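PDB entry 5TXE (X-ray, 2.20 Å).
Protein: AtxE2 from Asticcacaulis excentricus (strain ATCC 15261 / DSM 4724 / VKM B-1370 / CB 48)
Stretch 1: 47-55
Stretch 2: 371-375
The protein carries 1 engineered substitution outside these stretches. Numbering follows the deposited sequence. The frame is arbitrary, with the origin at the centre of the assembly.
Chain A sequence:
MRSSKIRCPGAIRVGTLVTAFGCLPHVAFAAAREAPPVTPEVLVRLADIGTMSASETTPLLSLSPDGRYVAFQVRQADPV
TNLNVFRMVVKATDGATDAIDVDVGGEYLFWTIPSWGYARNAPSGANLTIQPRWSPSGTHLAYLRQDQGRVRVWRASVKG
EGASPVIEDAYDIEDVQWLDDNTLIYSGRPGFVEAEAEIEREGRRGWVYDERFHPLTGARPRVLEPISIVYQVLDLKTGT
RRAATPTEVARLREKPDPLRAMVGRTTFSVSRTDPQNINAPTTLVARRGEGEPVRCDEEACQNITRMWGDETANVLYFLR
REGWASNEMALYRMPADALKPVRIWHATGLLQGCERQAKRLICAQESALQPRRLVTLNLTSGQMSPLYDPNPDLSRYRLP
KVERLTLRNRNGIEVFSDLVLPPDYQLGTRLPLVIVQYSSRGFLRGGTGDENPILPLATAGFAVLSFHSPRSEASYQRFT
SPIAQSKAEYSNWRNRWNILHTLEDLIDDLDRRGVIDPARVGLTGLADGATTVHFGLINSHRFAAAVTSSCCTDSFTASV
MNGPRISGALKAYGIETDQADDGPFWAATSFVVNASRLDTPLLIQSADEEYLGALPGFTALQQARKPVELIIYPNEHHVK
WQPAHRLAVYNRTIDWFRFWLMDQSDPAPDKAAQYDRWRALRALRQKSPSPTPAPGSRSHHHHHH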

# COMPACT_ATOMS: atom_id res chain seq x y z
N ALA A 47 -10.62 11.68 4.28
CA ALA A 47 -10.58 11.45 2.86
C ALA A 47 -9.17 11.18 2.39
O ALA A 47 -8.22 11.42 3.15
N ASP A 48 -9.07 10.62 1.19
CA ASP A 48 -7.80 10.24 0.59
C ASP A 48 -7.80 10.57 -0.91
O ASP A 48 -8.85 10.87 -1.50
N ILE A 49 -6.61 10.56 -1.49
CA ILE A 49 -6.40 10.80 -2.91
C ILE A 49 -5.50 9.72 -3.45
O ILE A 49 -4.39 9.53 -2.95
N GLY A 50 -6.00 8.95 -4.40
CA GLY A 50 -5.22 7.83 -4.99
C GLY A 50 -5.22 6.55 -4.14
O GLY A 50 -5.85 6.47 -3.11
N THR A 51 -4.48 5.55 -4.58
CA THR A 51 -4.46 4.26 -3.91
C THR A 51 -3.92 4.40 -2.50
O THR A 51 -3.15 5.34 -2.16
N MET A 52 -4.25 3.40 -1.71
CA MET A 52 -3.95 3.42 -0.30
C MET A 52 -2.49 3.71 -0.02
O MET A 52 -2.19 4.56 0.79
N SER A 53 -1.61 2.98 -0.66
CA SER A 53 -0.21 3.10 -0.39
C SER A 53 0.44 3.73 -1.59
O SER A 53 0.63 3.09 -2.59
N ALA A 54 0.76 5.01 -1.50
CA ALA A 54 1.22 5.75 -2.63
C ALA A 54 2.66 6.17 -2.44
O ALA A 54 3.08 6.44 -1.34
N SER A 55 3.39 6.24 -3.53
CA SER A 55 4.77 6.68 -3.46
C SER A 55 5.07 7.69 -4.58
O SER A 55 4.16 8.24 -5.25
N PRO A 371 -2.69 14.03 6.75
CA PRO A 371 -3.18 13.12 5.72
C PRO A 371 -2.93 13.67 4.35
O PRO A 371 -2.65 14.85 4.19
N ARG A 372 -3.07 12.83 3.36
CA ARG A 372 -2.73 13.19 2.05
C ARG A 372 -3.48 14.45 1.55
O ARG A 372 -4.72 14.56 1.62
N ARG A 373 -2.69 15.38 1.02
CA ARG A 373 -3.19 16.60 0.45
C ARG A 373 -2.32 17.00 -0.72
O ARG A 373 -1.26 16.38 -0.97
N LEU A 374 -2.77 18.00 -1.44
CA LEU A 374 -1.97 18.58 -2.51
C LEU A 374 -1.23 19.83 -2.01
O LEU A 374 -1.76 20.62 -1.24
N VAL A 375 -0.04 20.03 -2.55
CA VAL A 375 0.94 20.96 -2.09
C VAL A 375 1.67 21.45 -3.32
O VAL A 375 1.70 20.74 -4.35

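This is a contact built around one buried arginine, Arg-372, whose guanidinium is held by main-chain carbonyls of stretch 1, with a charge pair, one water and a small apolar patch around it. Of the 353 Å² buried between the stretches, Arg-372 alone has 152 Å² covered, and its CA-to-CB bond points toward stretch 1. Its chi1 and chi2 are both t, which extends the chain, and chi3 is m (-70°).

Three hydrogen bonds define the guanidinium site. Arg-372 NH1 donates to Ile-49 O and to Thr-51 O, each at 2.8 Å with an N-H...O angle of 162°, so both of its hydrogens are used; Arg-372 NH2 donates to Met-52 O at 3.1 Å and 154°. All three oxygens lie near the guanidinium plane, as such angles require. These contacts use backbone atoms, consistent with the CA-to-CB bonds of Thr-51 and Met-52 pointing away.

The two faces are covered differently. Asp-48 OD1 lies over one, 3.4 Å from Arg-372 NH1; it is well out of the plane, so this salt bridge is electrostatic, with no N-H directed at the oxygen. Over the opposite face sits Ala-54 CB, 3.6 Å from Arg-372 NH2. Asp-48 starts sideways, yet its carboxylate comes nearer, with chi1 at -146°, between wells. Its OD1 also accepts a weak hydrogen bond from Ile-49 N (3.1 Å) and one from a water at 3.0 Å from OD1; that water in turn accepts from Arg-372 N at 3.0 Å, joining the carboxylate to the backbone of stretch 2.

Ile-49 (chi1 m, chi2 t) points toward stretch 2 and supplies the apolar part: its CD1 lies 4.0 Å from Leu-374 CD1, while its CB is 4.3 Å from Arg-372 CD.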

# COMPACT_ATOMS: atom_id res chain seq x y z
CB ALA A 47 -11.12 12.66 2.14
CB ASP A 48 -7.48 8.75 0.83
CG ASP A 48 -5.94 8.46 1.03
OD1 ASP A 48 -5.05 9.39 0.93
OD2 ASP A 48 -5.60 7.27 1.27
CB ILE A 49 -5.69 12.15 -3.11
CG1 ILE A 49 -6.58 13.29 -2.63
CG2 ILE A 49 -5.34 12.34 -4.57
CD1 ILE A 49 -5.84 14.60 -2.41
CB THR A 51 -3.69 3.19 -4.77
OG1 THR A 51 -3.88 1.88 -4.28
CG2 THR A 51 -2.21 3.46 -4.85
CB MET A 52 -4.29 2.08 0.34
CG MET A 52 -5.79 1.81 0.31
SD MET A 52 -6.25 0.35 1.30
CE MET A 52 -4.98 0.43 2.59
CB SER A 53 0.39 1.72 -0.13
OG SER A 53 1.80 1.81 -0.09
CB ALA A 54 0.39 6.99 -2.79
CB SER A 55 5.70 5.46 -3.52
OG SER A 55 5.61 4.87 -4.81
CB PRO A 371 -4.70 13.02 5.95
CG PRO A 371 -5.01 13.90 7.10
CD PRO A 371 -3.76 14.55 7.63
CB ARG A 372 -2.95 12.01 1.11
CG ARG A 372 -2.08 12.04 -0.11
CD ARG A 372 -2.21 10.75 -0.91
NE ARG A 372 -1.60 9.66 -0.17
CZ ARG A 372 -1.90 8.38 -0.37
NH1 ARG A 372 -2.79 8.02 -1.28
NH2 ARG A 372 -1.29 7.44 0.34
CB ARG A 373 -3.12 17.68 1.51
CG ARG A 373 -1.72 17.94 1.94
CD ARG A 373 -1.57 19.19 2.74
NE ARG A 373 -0.20 19.29 3.20
CZ ARG A 373 0.31 20.27 3.96
NH1 ARG A 373 -0.41 21.29 4.40
NH2 ARG A 373 1.59 20.19 4.30
CB LEU A 374 -2.82 18.95 -3.70
CG LEU A 374 -3.17 17.93 -4.78
CD1 LEU A 374 -2.94 16.51 -4.38
CD2 LEU A 374 -4.57 18.18 -5.28
CB VAL A 375 1.79 20.13 -1.11
CG1 VAL A 375 3.22 19.91 -1.50
CG2 VAL A 375 1.48 20.44 0.32
O HOH W 1 -3.98 10.03 3.63